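Local coordinates for putative sulfatase yidJ (Bacteroides fragilis, PDB 2QZU), which probably hydrolyses sulfate esters as a metal-dependent arylsulfatase, a member of the sulfatase family within the alkaline phosphatase clan, at residues N229-G234 and R277-C282; M318-N323 and Y330-R335; P353-F358 and G415-R420; Y401-F406 and T411-L416. All blocks are in the same frame, centred on the assembly; numbering follows the deposited sequence.

Contact 1. Residues N229-G234 and R277-C282; sequences NPPHTG and RNYYAC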
# COMPACT_ATOMS: atom_id res chain seq x y z
N ASN A 229 -11.75 -11.22 6.03
CA ASN A 229 -10.37 -11.02 5.61
C ASN A 229 -9.50 -10.40 6.71
O ASN A 229 -8.46 -10.96 7.07
CB ASN A 229 -10.33 -10.19 4.33
CG ASN A 229 -9.11 -10.51 3.48
OD1 ASN A 229 -8.00 -10.63 3.99
ND2 ASN A 229 -9.32 -10.65 2.17
N PRO A 230 -9.88 -9.22 7.24
CA PRO A 230 -9.03 -8.66 8.30
C PRO A 230 -9.00 -9.69 9.43
O PRO A 230 -9.96 -10.45 9.59
CB PRO A 230 -9.79 -7.39 8.71
CG PRO A 230 -10.54 -7.01 7.46
CD PRO A 230 -11.03 -8.34 6.94
N PRO A 231 -7.94 -9.71 10.25
CA PRO A 231 -6.75 -8.85 10.28
C PRO A 231 -5.64 -9.15 9.27
O PRO A 231 -4.48 -8.84 9.52
CB PRO A 231 -6.28 -8.98 11.72
CG PRO A 231 -6.57 -10.41 12.01
CD PRO A 231 -7.94 -10.62 11.41
N HIS A 232 -5.99 -9.76 8.14
CA HIS A 232 -5.00 -10.04 7.10
C HIS A 232 -4.57 -8.69 6.54
O HIS A 232 -5.30 -7.70 6.66
CB HIS A 232 -5.62 -10.92 6.01
CG HIS A 232 -4.70 -11.22 4.87
ND1 HIS A 232 -4.59 -10.40 3.76
CD2 HIS A 232 -3.87 -12.26 4.64
CE1 HIS A 232 -3.74 -10.93 2.90
NE2 HIS A 232 -3.29 -12.06 3.41
N THR A 233 -3.39 -8.63 5.92
CA THR A 233 -2.87 -7.37 5.42
C THR A 233 -3.78 -6.43 4.72
O THR A 233 -4.76 -6.79 4.06
CB THR A 233 -1.63 -7.54 4.54
OG1 THR A 233 -1.84 -8.62 3.63
CG2 THR A 233 -0.40 -7.76 5.40
N GLY A 234 -3.33 -5.18 4.82
CA GLY A 234 -4.05 -4.04 4.36
C GLY A 234 -4.41 -3.74 5.79
O GLY A 234 -5.56 -3.48 6.12
N ARG A 277 -0.36 -1.68 16.02
CA ARG A 277 -1.55 -0.89 16.35
C ARG A 277 -2.71 -1.16 15.40
O ARG A 277 -3.84 -1.37 15.84
CB ARG A 277 -1.24 0.61 16.33
CG ARG A 277 -0.52 1.12 17.57
CD ARG A 277 -0.47 2.64 17.59
NE ARG A 277 0.25 3.13 18.76
CZ ARG A 277 0.43 4.41 19.06
NH1 ARG A 277 -0.05 5.35 18.26
NH2 ARG A 277 1.11 4.75 20.15
N ASN A 278 -2.42 -1.13 14.10
CA ASN A 278 -3.47 -1.36 13.12
C ASN A 278 -3.92 -2.81 13.11
O ASN A 278 -5.07 -3.11 12.77
CB ASN A 278 -3.00 -0.91 11.73
CG ASN A 278 -3.10 0.60 11.55
OD1 ASN A 278 -2.44 1.18 10.69
ND2 ASN A 278 -3.94 1.23 12.36
N TYR A 279 -3.03 -3.72 13.49
CA TYR A 279 -3.39 -5.14 13.55
C TYR A 279 -4.45 -5.28 14.65
O TYR A 279 -5.49 -5.93 14.45
CB TYR A 279 -2.17 -6.00 13.90
CG TYR A 279 -2.45 -7.49 13.90
CD1 TYR A 279 -2.79 -8.16 12.71
CD2 TYR A 279 -2.35 -8.24 15.07
CE1 TYR A 279 -3.03 -9.54 12.71
CE2 TYR A 279 -2.59 -9.62 15.07
CZ TYR A 279 -2.92 -10.26 13.89
OH TYR A 279 -3.14 -11.62 13.89
N TYR A 280 -4.21 -4.66 15.80
CA TYR A 280 -5.18 -4.73 16.89
C TYR A 280 -6.48 -4.02 16.50
O TYR A 280 -7.56 -4.47 16.87
CB TYR A 280 -4.62 -4.10 18.18
CG TYR A 280 -3.55 -4.92 18.89
CD1 TYR A 280 -3.39 -6.29 18.64
CD2 TYR A 280 -2.73 -4.33 19.86
CE1 TYR A 280 -2.43 -7.04 19.34
CE2 TYR A 280 -1.78 -5.06 20.55
CZ TYR A 280 -1.64 -6.42 20.29
OH TYR A 280 -0.71 -7.14 20.99
N ALA A 281 -6.37 -2.92 15.75
CA ALA A 281 -7.56 -2.18 15.32
C ALA A 281 -8.44 -3.09 14.47
O ALA A 281 -9.66 -3.13 14.65
CB ALA A 281 -7.15 -0.94 14.50
N CYS A 282 -7.82 -3.84 13.56
CA CYS A 282 -8.55 -4.76 12.70
C CYS A 282 -9.25 -5.82 13.53
O CYS A 282 -10.41 -6.13 13.29
CB CYS A 282 -7.60 -5.45 11.72
SG CYS A 282 -7.06 -4.43 10.32
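Pro230 and Pro231 form a buried, apolar contact with Tyr279 and Cys282, where the loop leaving strand 222-228 meets the long helix 267-299. Most of the touching is done by Pro231. Its CB comes within 3.4 Å of Tyr279 CE1, and its CG rests against the same part of the phenol, 3.7 Å from CE1. The other partner is Cys282, whose CB lies 3.8 Å from Pro231 CB and 4.2 Å from Pro230 CB. The thiol turns aside: with chi1 at -76° SG sits next to the cysteine's own backbone N, which leaves the methylene to face the prolines. The loop has a cis peptide bond before Pro231 and a bond from His232 N to Asn229 O (2.9 Å), which fits a type VI turn; it presents Pro231 to the helix, with Pro230 grazing Cys282 by its CB. In the alpha/beta fold of this clan, strand 222-228 runs beside strand 29-35 in the large mixed sheet, and Tyr279 bridges to the loop after that neighbour. Its chi1 of -176° swings the ring toward Pro231, bringing CE1 against CB, and its OH is hydrogen-bonded to Gln37 O and Arg39 N, which hold the ring in place.

Contact 2. Residues M318-N323 and Y330-R335; sequences MGAHEN and YEESMR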
# COMPACT_ATOMS: atom_id res chain seq x y z
N MSE A 318 4.92 -11.11 11.59
CA MSE A 318 4.96 -9.65 11.59
C MSE A 318 6.29 -9.09 12.12
O MSE A 318 6.31 -8.10 12.85
CB MSE A 318 3.79 -9.11 12.42
CG MSE A 318 3.39 -7.67 12.10
SE MSE A 318 1.85 -7.06 13.14
CE MSE A 318 2.79 -6.31 14.64
N GLY A 319 7.39 -9.73 11.74
CA GLY A 319 8.69 -9.26 12.19
C GLY A 319 9.35 -10.19 13.20
O GLY A 319 10.57 -10.25 13.29
N ALA A 320 8.54 -10.90 13.97
CA ALA A 320 9.07 -11.83 14.96
C ALA A 320 9.88 -12.90 14.23
O ALA A 320 9.48 -13.37 13.16
CB ALA A 320 7.94 -12.47 15.76
N HIS A 321 11.01 -13.27 14.83
CA HIS A 321 11.91 -14.27 14.25
C HIS A 321 12.43 -13.84 12.87
O HIS A 321 12.80 -14.68 12.05
CB HIS A 321 11.22 -15.63 14.18
CG HIS A 321 11.03 -16.28 15.51
ND1 HIS A 321 12.08 -16.72 16.28
CD2 HIS A 321 9.91 -16.52 16.24
CE1 HIS A 321 11.63 -17.20 17.42
NE2 HIS A 321 10.31 -17.09 17.42
N GLU A 322 12.46 -12.53 12.64
CA GLU A 322 12.92 -11.96 11.38
C GLU A 322 12.06 -12.38 10.19
O GLU A 322 12.51 -12.32 9.04
CB GLU A 322 14.38 -12.37 11.11
CG GLU A 322 15.38 -11.99 12.20
CD GLU A 322 15.53 -10.49 12.39
OE1 GLU A 322 15.12 -9.73 11.49
OE2 GLU A 322 16.08 -10.08 13.43
N ASN A 323 10.83 -12.80 10.47
CA ASN A 323 9.89 -13.22 9.43
C ASN A 323 8.73 -12.23 9.35
O ASN A 323 8.11 -11.90 10.37
CB ASN A 323 9.31 -14.61 9.72
CG ASN A 323 10.28 -15.72 9.39
OD1 ASN A 323 11.32 -15.88 10.04
ND2 ASN A 323 9.94 -16.51 8.37
N TYR A 330 7.01 -21.52 13.67
CA TYR A 330 6.99 -20.73 14.91
C TYR A 330 5.58 -20.57 15.47
O TYR A 330 4.61 -20.47 14.72
CB TYR A 330 7.62 -19.35 14.66
CG TYR A 330 9.12 -19.41 14.44
CD1 TYR A 330 9.97 -19.92 15.43
CD2 TYR A 330 9.69 -18.95 13.26
CE1 TYR A 330 11.35 -19.97 15.24
CE2 TYR A 330 11.07 -18.99 13.05
CZ TYR A 330 11.90 -19.50 14.05
OH TYR A 330 13.26 -19.56 13.86
N GLU A 331 5.49 -20.53 16.80
CA GLU A 331 4.21 -20.39 17.49
C GLU A 331 3.33 -19.23 17.01
O GLU A 331 2.13 -19.40 16.85
CB GLU A 331 4.44 -20.22 19.00
CG GLU A 331 4.88 -21.48 19.72
CD GLU A 331 3.83 -22.57 19.66
OE1 GLU A 331 3.97 -23.48 18.82
OE2 GLU A 331 2.87 -22.51 20.46
N GLU A 332 3.92 -18.05 16.78
CA GLU A 332 3.12 -16.90 16.34
C GLU A 332 2.45 -17.14 14.99
O GLU A 332 1.48 -16.48 14.64
CB GLU A 332 3.98 -15.63 16.28
CG GLU A 332 5.06 -15.66 15.22
CD GLU A 332 6.38 -16.21 15.73
OE1 GLU A 332 6.38 -16.94 16.74
OE2 GLU A 332 7.42 -15.91 15.11
N SER A 333 2.99 -18.10 14.24
CA SER A 333 2.46 -18.47 12.94
C SER A 333 1.43 -19.61 13.03
O SER A 333 0.37 -19.55 12.41
CB SER A 333 3.63 -18.89 12.03
OG SER A 333 3.17 -19.47 10.82
N MSE A 334 1.75 -20.63 13.82
CA MSE A 334 0.87 -21.79 13.98
C MSE A 334 -0.34 -21.59 14.90
O MSE A 334 -1.41 -22.11 14.63
CB MSE A 334 1.67 -23.00 14.49
CG MSE A 334 2.73 -23.54 13.53
SE MSE A 334 3.51 -25.21 14.19
CE MSE A 334 2.00 -26.37 13.82
N ARG A 335 -0.17 -20.84 15.99
CA ARG A 335 -1.26 -20.64 16.94
C ARG A 335 -2.42 -19.80 16.40
O ARG A 335 -2.23 -18.70 15.88
CB ARG A 335 -0.72 -20.02 18.24
CG ARG A 335 -0.03 -21.03 19.15
CD ARG A 335 -1.03 -21.70 20.08
NE ARG A 335 -1.64 -20.70 20.94
CZ ARG A 335 -2.92 -20.33 20.89
NH1 ARG A 335 -3.36 -19.40 21.72
NH2 ARG A 335 -3.76 -20.90 20.04
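His321 lays its imidazole over one face of the Tyr330 ring in a face-to-face stack, centroids 3.6 Å apart and planes only 1° from parallel. The overlap extends beyond the imidazole, since His321 CB makes a CH-pi contact with the same phenol face, 3.9 Å from its centroid. Tyr330 is the N-cap residue of the short helix 331-334, which places the stacked ring at the start of that helix. Its carbonyl O takes bonds from both Ser333 N and Met334 N. Across the contact, the loop 318-323 is folded tightly on itself by Gly319 N to Asn323 O (2.7 Å), while Asp260 makes a backbone hydrogen bond with His321 and touches its side chain. A third side chain enters from the helix. Glu332 has CG between its backbone N and carbonyl carbon (chi1 66°) and bends again at chi2, which brings the carboxylate to the edge of the imidazole; its OE2 is also 3.5 Å from Ala320 CB. As built, OE2 faces a ring carbon and has no polar partner in the model, a doubtful arrangement. If the imidazole is turned over, as seems probable, a nitrogen would face OE2 instead, and the carboxylate would probably polarise the ring.

Contact 3. Residues P353-F358 and G415-R420; sequences PLMIAF and GLRTDR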
# COMPACT_ATOMS: atom_id res chain seq x y z
N PRO A 353 -6.87 -27.12 27.25
CA PRO A 353 -5.55 -27.27 26.63
C PRO A 353 -5.49 -28.19 25.41
O PRO A 353 -4.41 -28.40 24.85
CB PRO A 353 -4.71 -27.80 27.78
CG PRO A 353 -5.67 -28.70 28.48
CD PRO A 353 -6.94 -27.86 28.52
N LEU A 354 -6.63 -28.74 25.00
CA LEU A 354 -6.67 -29.64 23.84
C LEU A 354 -5.99 -29.03 22.62
O LEU A 354 -6.36 -27.94 22.19
CB LEU A 354 -8.12 -29.97 23.49
CG LEU A 354 -8.29 -30.95 22.33
CD1 LEU A 354 -7.85 -32.34 22.77
CD2 LEU A 354 -9.75 -30.97 21.88
N MSE A 355 -5.02 -29.73 22.04
CA MSE A 355 -4.32 -29.20 20.87
C MSE A 355 -5.08 -29.48 19.58
O MSE A 355 -4.57 -30.14 18.67
CB MSE A 355 -2.91 -29.79 20.77
CG MSE A 355 -1.98 -28.94 19.92
SE MSE A 355 -0.39 -29.86 19.36
CE MSE A 355 0.34 -30.27 21.11
N ILE A 356 -6.30 -28.98 19.50
CA ILE A 356 -7.13 -29.16 18.32
C ILE A 356 -6.55 -28.33 17.18
O ILE A 356 -5.99 -27.26 17.39
CB ILE A 356 -8.60 -28.74 18.61
CG1 ILE A 356 -9.46 -28.90 17.36
CG2 ILE A 356 -8.64 -27.30 19.11
CD1 ILE A 356 -10.94 -28.76 17.63
N ALA A 357 -6.67 -28.85 15.96
CA ALA A 357 -6.15 -28.14 14.80
C ALA A 357 -7.28 -27.68 13.89
O ALA A 357 -8.36 -28.27 13.87
CB ALA A 357 -5.19 -29.04 14.01
N PHE A 358 -7.00 -26.63 13.14
CA PHE A 358 -7.95 -26.06 12.19
C PHE A 358 -8.56 -27.17 11.33
O PHE A 358 -9.77 -27.21 11.11
CB PHE A 358 -7.22 -25.04 11.31
CG PHE A 358 -8.10 -24.25 10.38
CD1 PHE A 358 -9.08 -23.40 10.87
CD2 PHE A 358 -7.88 -24.30 9.00
CE1 PHE A 358 -9.84 -22.61 10.00
CE2 PHE A 358 -8.62 -23.52 8.13
CZ PHE A 358 -9.60 -22.66 8.63
N GLY A 415 6.96 -31.80 10.19
CA GLY A 415 7.29 -31.73 11.60
C GLY A 415 6.17 -32.18 12.51
O GLY A 415 5.12 -32.63 12.06
N LEU A 416 6.42 -32.05 13.81
CA LEU A 416 5.46 -32.42 14.83
C LEU A 416 5.48 -31.39 15.94
O LEU A 416 6.52 -30.80 16.24
CB LEU A 416 5.82 -33.79 15.41
CG LEU A 416 5.81 -35.02 14.50
CD1 LEU A 416 6.41 -36.20 15.26
CD2 LEU A 416 4.39 -35.33 14.06
N ARG A 417 4.33 -31.15 16.55
CA ARG A 417 4.22 -30.22 17.66
C ARG A 417 3.59 -30.97 18.83
O ARG A 417 2.44 -31.38 18.75
CB ARG A 417 3.34 -29.01 17.29
CG ARG A 417 3.22 -27.95 18.42
CD ARG A 417 2.34 -26.77 17.98
NE ARG A 417 2.24 -25.72 19.00
CZ ARG A 417 1.56 -25.83 20.14
NH1 ARG A 417 0.91 -26.95 20.43
NH2 ARG A 417 1.52 -24.81 20.99
N THR A 418 4.36 -31.18 19.89
CA THR A 418 3.82 -31.85 21.07
C THR A 418 3.50 -30.74 22.06
O THR A 418 3.78 -29.57 21.79
CB THR A 418 4.85 -32.81 21.72
OG1 THR A 418 5.78 -32.06 22.50
CG2 THR A 418 5.59 -33.60 20.65
N ASP A 419 2.92 -31.10 23.20
CA ASP A 419 2.58 -30.09 24.20
C ASP A 419 3.81 -29.37 24.76
O ASP A 419 3.67 -28.39 25.48
CB ASP A 419 1.78 -30.71 25.35
CG ASP A 419 2.46 -31.92 25.96
OD1 ASP A 419 3.71 -31.95 26.00
OD2 ASP A 419 1.74 -32.83 26.41
N ARG A 420 5.00 -29.85 24.41
CA ARG A 420 6.23 -29.23 24.89
C ARG A 420 7.25 -28.89 23.81
O ARG A 420 7.90 -27.85 23.87
CB ARG A 420 6.91 -30.14 25.92
CG ARG A 420 8.25 -29.60 26.41
CD ARG A 420 8.92 -30.53 27.40
NE ARG A 420 10.18 -29.97 27.89
CZ ARG A 420 11.02 -30.60 28.71
NH1 ARG A 420 10.74 -31.82 29.14
NH2 ARG A 420 12.14 -30.00 29.10
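Met355 and Asp419 mark the nearest backbone approach, and with 7.7 Å between their CA atoms the two backbones do not pair. Segment 353-358 is irregular: Met355 forms the centre of an inverse gamma turn, closed by a weak bond from Ile356 N to Leu354 O. Segment 415-420 is the last part of strand 412-417 and the bend that follows it. Here Thr418 OG1 accepts from Arg420 N at 3.0 Å, an ST turn, and is also hydrogen-bonded to Tyr421 N. This bend carries the chain into strand 421-428 of the antiparallel four-stranded sheet, so the contact lays the loop after strand 349-352, an edge strand of the large mixed sheet, against the turn end of a hairpin in the smaller one. From the loop, the side chain of Met355 makes the contact. Present as selenomethionine, it is extended through chi1 and chi2 and bends at chi3 (-60°), which turns its methyl onto the strand end: CE lies 3.3 Å from Thr418 C and 3.4 Å from Asp419 N, a tight fit against that peptide. SE is 3.3 Å from Arg417 O and meets the guanidinium at its edge, near the plane, 3.4 Å from NH1. Arg417 is extended from CG to NE and crosses Met355 at a slant, its NH2 paired with Glu331. The carbonyl O of Met355 is itself hydrogen-bonded to Gln399 NE2.

Contact 4. Residues Y401-F406 and T411-L416; sequences YYFVKF and TGYRGL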
# COMPACT_ATOMS: atom_id res chain seq x y z
N TYR A 401 3.23 -30.55 11.18
CA TYR A 401 3.57 -29.25 10.62
C TYR A 401 3.94 -29.51 9.16
O TYR A 401 4.59 -30.50 8.85
CB TYR A 401 4.77 -28.61 11.31
CG TYR A 401 5.31 -27.43 10.52
CD1 TYR A 401 4.56 -26.26 10.38
CD2 TYR A 401 6.51 -27.52 9.82
CE1 TYR A 401 5.00 -25.21 9.57
CE2 TYR A 401 6.96 -26.48 9.01
CZ TYR A 401 6.20 -25.33 8.89
OH TYR A 401 6.63 -24.30 8.07
N TYR A 402 3.54 -28.61 8.27
CA TYR A 402 3.82 -28.78 6.85
C TYR A 402 4.27 -27.55 6.08
O TYR A 402 3.88 -26.42 6.38
CB TYR A 402 2.56 -29.26 6.11
CG TYR A 402 2.05 -30.62 6.47
CD1 TYR A 402 2.54 -31.76 5.82
CD2 TYR A 402 1.09 -30.78 7.46
CE1 TYR A 402 2.07 -33.02 6.16
CE2 TYR A 402 0.61 -32.03 7.80
CZ TYR A 402 1.12 -33.15 7.15
OH TYR A 402 0.68 -34.40 7.51
N PHE A 403 5.09 -27.82 5.07
CA PHE A 403 5.51 -26.85 4.08
C PHE A 403 5.83 -27.74 2.90
O PHE A 403 6.72 -28.58 2.97
CB PHE A 403 6.76 -26.04 4.39
CG PHE A 403 7.17 -25.19 3.22
CD1 PHE A 403 6.35 -24.15 2.79
CD2 PHE A 403 8.29 -25.52 2.46
CE1 PHE A 403 6.62 -23.46 1.61
CE2 PHE A 403 8.57 -24.84 1.27
CZ PHE A 403 7.73 -23.81 0.84
N VAL A 404 5.06 -27.58 1.83
CA VAL A 404 5.25 -28.38 0.62
C VAL A 404 5.57 -27.45 -0.54
O VAL A 404 4.84 -26.50 -0.80
CB VAL A 404 3.97 -29.18 0.27
CG1 VAL A 404 4.21 -30.03 -0.98
CG2 VAL A 404 3.56 -30.05 1.44
N LYS A 405 6.68 -27.72 -1.24
CA LYS A 405 7.03 -26.90 -2.39
C LYS A 405 6.08 -27.39 -3.47
O LYS A 405 6.16 -28.54 -3.90
CB LYS A 405 8.49 -27.13 -2.79
CG LYS A 405 8.99 -26.15 -3.84
CD LYS A 405 10.50 -26.26 -4.05
CE LYS A 405 10.97 -25.28 -5.12
NZ LYS A 405 12.45 -25.31 -5.27
N PHE A 406 5.18 -26.52 -3.91
CA PHE A 406 4.17 -26.90 -4.90
C PHE A 406 4.66 -27.56 -6.18
O PHE A 406 3.99 -28.45 -6.70
CB PHE A 406 3.27 -25.71 -5.26
CG PHE A 406 3.97 -24.64 -6.04
CD1 PHE A 406 4.77 -23.70 -5.40
CD2 PHE A 406 3.83 -24.57 -7.42
CE1 PHE A 406 5.42 -22.70 -6.12
CE2 PHE A 406 4.47 -23.58 -8.16
CZ PHE A 406 5.27 -22.64 -7.50
N THR A 411 10.80 -31.49 -1.79
CA THR A 411 11.44 -30.39 -1.06
C THR A 411 10.43 -29.77 -0.12
O THR A 411 9.28 -29.55 -0.49
CB THR A 411 11.97 -29.31 -2.03
OG1 THR A 411 13.03 -29.86 -2.82
CG2 THR A 411 12.51 -28.11 -1.25
N GLY A 412 10.86 -29.48 1.11
CA GLY A 412 9.95 -28.88 2.06
C GLY A 412 10.22 -29.29 3.50
O GLY A 412 11.27 -29.86 3.81
N TYR A 413 9.25 -29.00 4.36
CA TYR A 413 9.34 -29.33 5.78
C TYR A 413 8.24 -30.27 6.21
O TYR A 413 7.14 -30.25 5.67
CB TYR A 413 9.15 -28.07 6.64
CG TYR A 413 10.29 -27.09 6.71
CD1 TYR A 413 11.38 -27.31 7.55
CD2 TYR A 413 10.24 -25.90 5.98
CE1 TYR A 413 12.39 -26.36 7.67
CE2 TYR A 413 11.25 -24.96 6.09
CZ TYR A 413 12.32 -25.19 6.94
OH TYR A 413 13.32 -24.25 7.05
N ARG A 414 8.55 -31.09 7.21
CA ARG A 414 7.56 -31.96 7.84
C ARG A 414 7.95 -31.90 9.31
O ARG A 414 9.13 -31.90 9.65
CB ARG A 414 7.62 -33.40 7.33
CG ARG A 414 7.16 -33.55 5.89
CD ARG A 414 5.69 -33.18 5.68
NE ARG A 414 5.27 -33.55 4.33
CZ ARG A 414 5.67 -32.92 3.23
NH1 ARG A 414 6.48 -31.88 3.30
NH2 ARG A 414 5.28 -33.37 2.04
N GLY A 415 6.96 -31.80 10.19
CA GLY A 415 7.29 -31.73 11.60
C GLY A 415 6.17 -32.18 12.51
O GLY A 415 5.12 -32.63 12.06
N LEU A 416 6.42 -32.05 13.81
CA LEU A 416 5.46 -32.42 14.83
C LEU A 416 5.48 -31.39 15.94
O LEU A 416 6.52 -30.80 16.24
CB LEU A 416 5.82 -33.79 15.41
CG LEU A 416 5.81 -35.02 14.50
CD1 LEU A 416 6.41 -36.20 15.26
CD2 LEU A 416 4.39 -35.33 14.06
O HOH W 1 4.22 -33.52 9.19
O HOH W 2 14.10 -28.08 -4.55
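Backbone hydrogen bonds join Tyr401, Phe403 and Lys405 to Gly415, Tyr413 and Thr411 in an antiparallel hairpin whose strand directions differ by 173°. Tyr401 and Gly415 form one hydrogen-bonded pair, Tyr401 N to Gly415 O at 2.9 Å with its return bond, and Phe403 and Tyr413 form the next; a single longer bond, Lys405 N to Thr411 O at 3.3 Å, follows toward the turn. Tyr413 O is gripped twice, by Phe403 N and by Arg414 NH1 (3.0 Å), which reach it from opposite faces of its carbonyl plane. Water adds to this network: one molecule donates to both Tyr401 O and Gly415 O, and another is hydrogen-bonded to Thr411 OG1, which also meets Asp429 N, and weakly to Lys405 NZ.

Apolar contacts on the face of Tyr401, Phe403 and Tyr413 centre on the last. Tyr401 CE2 comes to 3.6 Å from Tyr413 CB, and Phe403 CB sits at the edge of the Tyr413 ring, 3.8 Å from CD2.

On the other face Arg414 mixes packing with charge. Its chain bends at chi2 (-63°) and leans back over the partner strand, so that CD lies 3.5 Å from Tyr402 CD1, with ring and guanidinium planes 54° apart, and Val404 CG2 covers one face of the guanidinium. Asp474 takes its NE in a salt bridge.

Helix 455-471 packs over this side, where Trp468 is hydrogen-bonded to Tyr402 OH; strand 421-428 continues the sheet beyond 412-417, setting His426 edge-to-face with Tyr413, and Gln20 of the second subunit packs on Phe403.

How the contacts relate
From the N terminus, contact 1 closes a loop of 42 residues that includes helices 240-244 and 251-254, bringing helix 267-299 back to the loop after strand 222-228. Contact 2 follows in series with a six-residue loop, and meets contact 1 where Met318 SE packs 4.2 Å from Tyr279 CB. Contact 3 spans 56 residues, joining the loop after edge strand 349-352 to the smaller C-terminal sheet; contact 4 opens within that span and ends on the same strand, sharing Gly415 and Leu416. Contact 2 touches both contact 3 and contact 4: Glu331 OE2 forms a 2.7 Å salt bridge with Arg417 NH2, and Met334 packs on Tyr401.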